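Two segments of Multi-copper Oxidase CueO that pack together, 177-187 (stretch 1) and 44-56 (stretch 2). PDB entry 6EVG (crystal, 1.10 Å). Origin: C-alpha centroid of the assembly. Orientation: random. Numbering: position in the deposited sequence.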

# COMPACT_ATOMS: atom_id res chain seq x y z
N ASP A 177 3.45 12.22 0.80
CA ASP A 177 3.40 13.65 0.95
C ASP A 177 3.69 14.08 2.37
O ASP A 177 3.63 13.28 3.31
CB ASP A 177 2.08 14.26 0.43
CG ASP A 177 0.81 13.90 1.15
OD1 ASP A 177 0.81 12.90 1.89
OD2 ASP A 177 -0.24 14.62 0.94
N ARG A 178 4.07 15.33 2.53
CA ARG A 178 4.51 15.87 3.80
C ARG A 178 3.98 17.31 3.97
O ARG A 178 4.13 18.16 3.10
CB ARG A 178 6.04 16.00 3.84
CG ARG A 178 6.79 14.70 3.78
CD ARG A 178 6.57 13.81 5.02
NE ARG A 178 7.02 14.48 6.21
CZ ARG A 178 7.25 13.84 7.36
NH1 ARG A 178 7.00 12.57 7.46
NH2 ARG A 178 7.77 14.52 8.39
N ARG A 179 3.40 17.57 5.16
CA ARG A 179 3.14 18.93 5.60
C ARG A 179 4.42 19.57 6.17
O ARG A 179 4.58 20.78 6.05
CB ARG A 179 1.99 18.95 6.61
CG ARG A 179 1.57 20.31 7.09
CD ARG A 179 0.28 20.33 7.87
NE ARG A 179 -0.81 19.82 7.03
CZ ARG A 179 -2.03 19.48 7.46
NH1 ARG A 179 -2.34 19.65 8.73
NH2 ARG A 179 -2.92 18.99 6.64
N VAL A 180 5.25 18.75 6.81
CA VAL A 180 6.40 19.24 7.55
C VAL A 180 7.65 18.47 7.11
O VAL A 180 7.67 17.24 7.16
CB VAL A 180 6.18 19.07 9.05
CG1 VAL A 180 7.42 19.52 9.84
CG2 VAL A 180 4.92 19.83 9.51
N ILE A 181 8.67 19.22 6.69
CA ILE A 181 9.97 18.64 6.38
C ILE A 181 11.10 19.14 7.29
O ILE A 181 12.24 18.68 7.16
CB ILE A 181 10.31 18.76 4.87
CG1 ILE A 181 10.29 20.22 4.42
CG2 ILE A 181 9.34 17.95 4.03
CD1 ILE A 181 11.26 21.17 4.94
N GLU A 182 10.82 20.06 8.22
CA GLU A 182 11.80 20.56 9.19
C GLU A 182 11.12 20.68 10.51
O GLU A 182 10.07 21.35 10.63
CB GLU A 182 12.36 21.90 8.73
CG GLU A 182 13.29 22.54 9.75
CD GLU A 182 14.62 21.92 10.01
OE1 GLU A 182 15.41 22.00 9.08
OE2 GLU A 182 14.90 21.59 11.26
N GLY A 183 11.73 20.11 11.55
CA GLY A 183 11.21 20.24 12.89
C GLY A 183 10.70 18.95 13.46
O GLY A 183 10.69 17.87 12.86
N ASP A 184 10.19 19.08 14.69
CA ASP A 184 9.72 17.95 15.42
C ASP A 184 8.22 17.70 15.44
O ASP A 184 7.78 16.61 15.76
CB ASP A 184 10.26 17.99 16.87
CG ASP A 184 11.77 17.76 16.91
OD1 ASP A 184 12.31 17.18 15.96
OD2 ASP A 184 12.41 18.09 17.94
N LYS A 185 7.46 18.71 15.07
CA LYS A 185 5.98 18.59 15.07
C LYS A 185 5.57 18.25 13.66
O LYS A 185 5.33 19.16 12.85
CB LYS A 185 5.33 19.87 15.58
CG LYS A 185 5.66 20.18 17.01
CD LYS A 185 4.91 21.43 17.42
CE LYS A 185 5.03 21.74 18.88
NZ LYS A 185 4.27 23.02 19.07
N VAL A 186 5.61 16.96 13.31
CA VAL A 186 5.46 16.54 11.92
C VAL A 186 4.04 16.07 11.58
O VAL A 186 3.64 16.18 10.42
CB VAL A 186 6.50 15.49 11.52
CG1 VAL A 186 7.90 16.05 11.63
CG2 VAL A 186 6.37 14.21 12.32
N TYR A 187 3.31 15.53 12.55
CA TYR A 187 1.96 15.00 12.33
C TYR A 187 1.03 15.55 13.37
O TYR A 187 0.98 15.07 14.49
CB TYR A 187 1.93 13.47 12.32
CG TYR A 187 0.54 12.89 12.07
CD1 TYR A 187 -0.07 13.00 10.84
CD2 TYR A 187 -0.21 12.33 13.10
CE1 TYR A 187 -1.37 12.56 10.63
CE2 TYR A 187 -1.48 11.90 12.92
CZ TYR A 187 -2.09 12.02 11.68
OH TYR A 187 -3.41 11.63 11.53
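Stretch 2, residues 44-56: GRHSFEEGSEAAS

How does stretch 2 fold as it meets stretch 1? It forms a hairpin: the strand that includes G44 leads toward the turn, a type II turn from E49 to S52 reverses it, and the chain returns through A54 to S56. The returning arm bridges stretch 1 once, running parallel to it, at G183 and A54, whose CA atoms lie 4.6 Å apart. G183 N donates to E53 O at 3.1 Å, and A55 N donates to G183 O at 3.0 Å.

What does I181, which has the most surface covered, rest on? Its CG2 packs 3.8 Å from F48 CB, and its CD1 reaches within 4.0 Å of E49 OE2, on the first residue of the turn. Its carbonyl is served by a water, which donates to I181 O at 2.7 Å and accepts from F48 N at 2.8 Å.

Where does the ring of F48 go? It lies against R178, whose guanidinium presents a face to it, with R178 CZ 3.3 Å from F48 CZ. R178 NE and NH2 each donate to V180 O at 3.0 Å, so the guanidinium is tied to its own stretch as well.

What secures the contact around A55? A55 CB sits 3.6 Å from D184 OD1, the same oxygen that forms a salt bridge with R45 NH1 at 2.6 Å. V186, itself a buried residue, brings CG1 to 3.8 Å from A54 CB and 3.6 Å from A55 O.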

# COMPACT_ATOMS: atom_id res chain seq x y z
N GLY A 44 14.08 8.40 14.79
CA GLY A 44 15.32 9.06 14.40
C GLY A 44 14.97 10.45 13.84
O GLY A 44 13.93 11.02 14.18
N ARG A 45 15.84 10.92 12.93
CA ARG A 45 15.61 12.15 12.20
C ARG A 45 15.96 11.87 10.77
O ARG A 45 16.86 11.08 10.48
CB ARG A 45 16.43 13.33 12.77
CG ARG A 45 16.17 13.58 14.24
CD ARG A 45 16.90 14.76 14.75
NE ARG A 45 16.31 15.97 14.21
CZ ARG A 45 15.14 16.47 14.60
NH1 ARG A 45 14.49 15.91 15.56
NH2 ARG A 45 14.61 17.56 14.06
N HIS A 46 15.27 12.59 9.87
CA HIS A 46 15.42 12.33 8.42
C HIS A 46 15.40 13.63 7.64
O HIS A 46 14.56 14.49 7.90
CB HIS A 46 14.30 11.40 7.96
CG HIS A 46 14.29 11.13 6.50
ND1 HIS A 46 15.16 10.26 5.89
CD2 HIS A 46 13.52 11.67 5.52
CE1 HIS A 46 14.91 10.25 4.58
NE2 HIS A 46 13.91 11.08 4.33
N SER A 47 16.31 13.72 6.65
CA SER A 47 16.31 14.84 5.73
C SER A 47 15.54 14.49 4.45
O SER A 47 15.92 13.61 3.68
CB SER A 47 17.74 15.19 5.38
OG SER A 47 17.77 16.22 4.40
N PHE A 48 14.46 15.22 4.24
CA PHE A 48 13.69 15.12 3.04
C PHE A 48 14.25 16.00 1.91
O PHE A 48 13.97 15.79 0.74
CB PHE A 48 12.22 15.51 3.29
CG PHE A 48 11.51 14.64 4.33
CD1 PHE A 48 10.87 13.49 3.95
CD2 PHE A 48 11.53 14.95 5.68
CE1 PHE A 48 10.27 12.67 4.85
CE2 PHE A 48 10.91 14.14 6.62
CZ PHE A 48 10.27 12.99 6.20
N GLU A 49 14.96 17.04 2.29
CA GLU A 49 15.57 17.95 1.34
C GLU A 49 16.81 18.50 1.92
O GLU A 49 16.94 18.58 3.15
CB GLU A 49 14.56 18.88 0.84
CG GLU A 49 14.10 19.89 1.73
CD GLU A 49 13.37 21.02 0.96
OE1 GLU A 49 12.93 20.91 -0.24
OE2 GLU A 49 13.23 22.05 1.60
N GLU A 50 17.73 18.89 1.07
CA GLU A 50 19.01 19.43 1.49
C GLU A 50 18.82 20.60 2.37
O GLU A 50 17.97 21.46 2.05
CB GLU A 50 19.83 19.85 0.27
CG GLU A 50 21.25 20.35 0.52
CD GLU A 50 22.09 20.21 -0.75
OE1 GLU A 50 21.86 21.04 -1.67
OE2 GLU A 50 22.90 19.26 -0.84
N GLY A 51 19.49 20.54 3.50
CA GLY A 51 19.51 21.63 4.45
C GLY A 51 18.56 21.49 5.59
O GLY A 51 18.64 22.31 6.47
N SER A 52 17.70 20.49 5.61
CA SER A 52 16.74 20.41 6.68
C SER A 52 16.62 18.95 7.13
O SER A 52 17.06 18.03 6.48
CB SER A 52 15.39 20.88 6.23
OG SER A 52 14.97 20.28 5.06
N GLU A 53 15.98 18.80 8.30
CA GLU A 53 15.73 17.48 8.86
C GLU A 53 14.49 17.58 9.77
O GLU A 53 14.21 18.65 10.33
CB GLU A 53 17.00 17.25 9.62
CG GLU A 53 17.18 15.97 10.18
CD GLU A 53 18.46 15.94 11.08
OE1 GLU A 53 18.47 16.39 12.25
OE2 GLU A 53 19.48 15.54 10.54
N ALA A 54 13.81 16.44 9.94
CA ALA A 54 12.61 16.39 10.78
C ALA A 54 12.61 15.11 11.60
O ALA A 54 13.21 14.10 11.23
CB ALA A 54 11.34 16.48 9.97
N ALA A 55 11.87 15.15 12.71
CA ALA A 55 11.65 13.91 13.49
C ALA A 55 10.99 12.86 12.63
O ALA A 55 10.12 13.17 11.81
CB ALA A 55 10.74 14.23 14.66
N SER A 56 11.37 11.60 12.84
CA SER A 56 10.93 10.52 11.98
C SER A 56 10.96 9.20 12.72
O SER A 56 11.41 9.10 13.89
CB SER A 56 11.79 10.50 10.72
OG SER A 56 13.12 10.17 11.02
O HOH W 1 14.03 17.73 5.42
O HOH W 2 8.63 12.06 9.85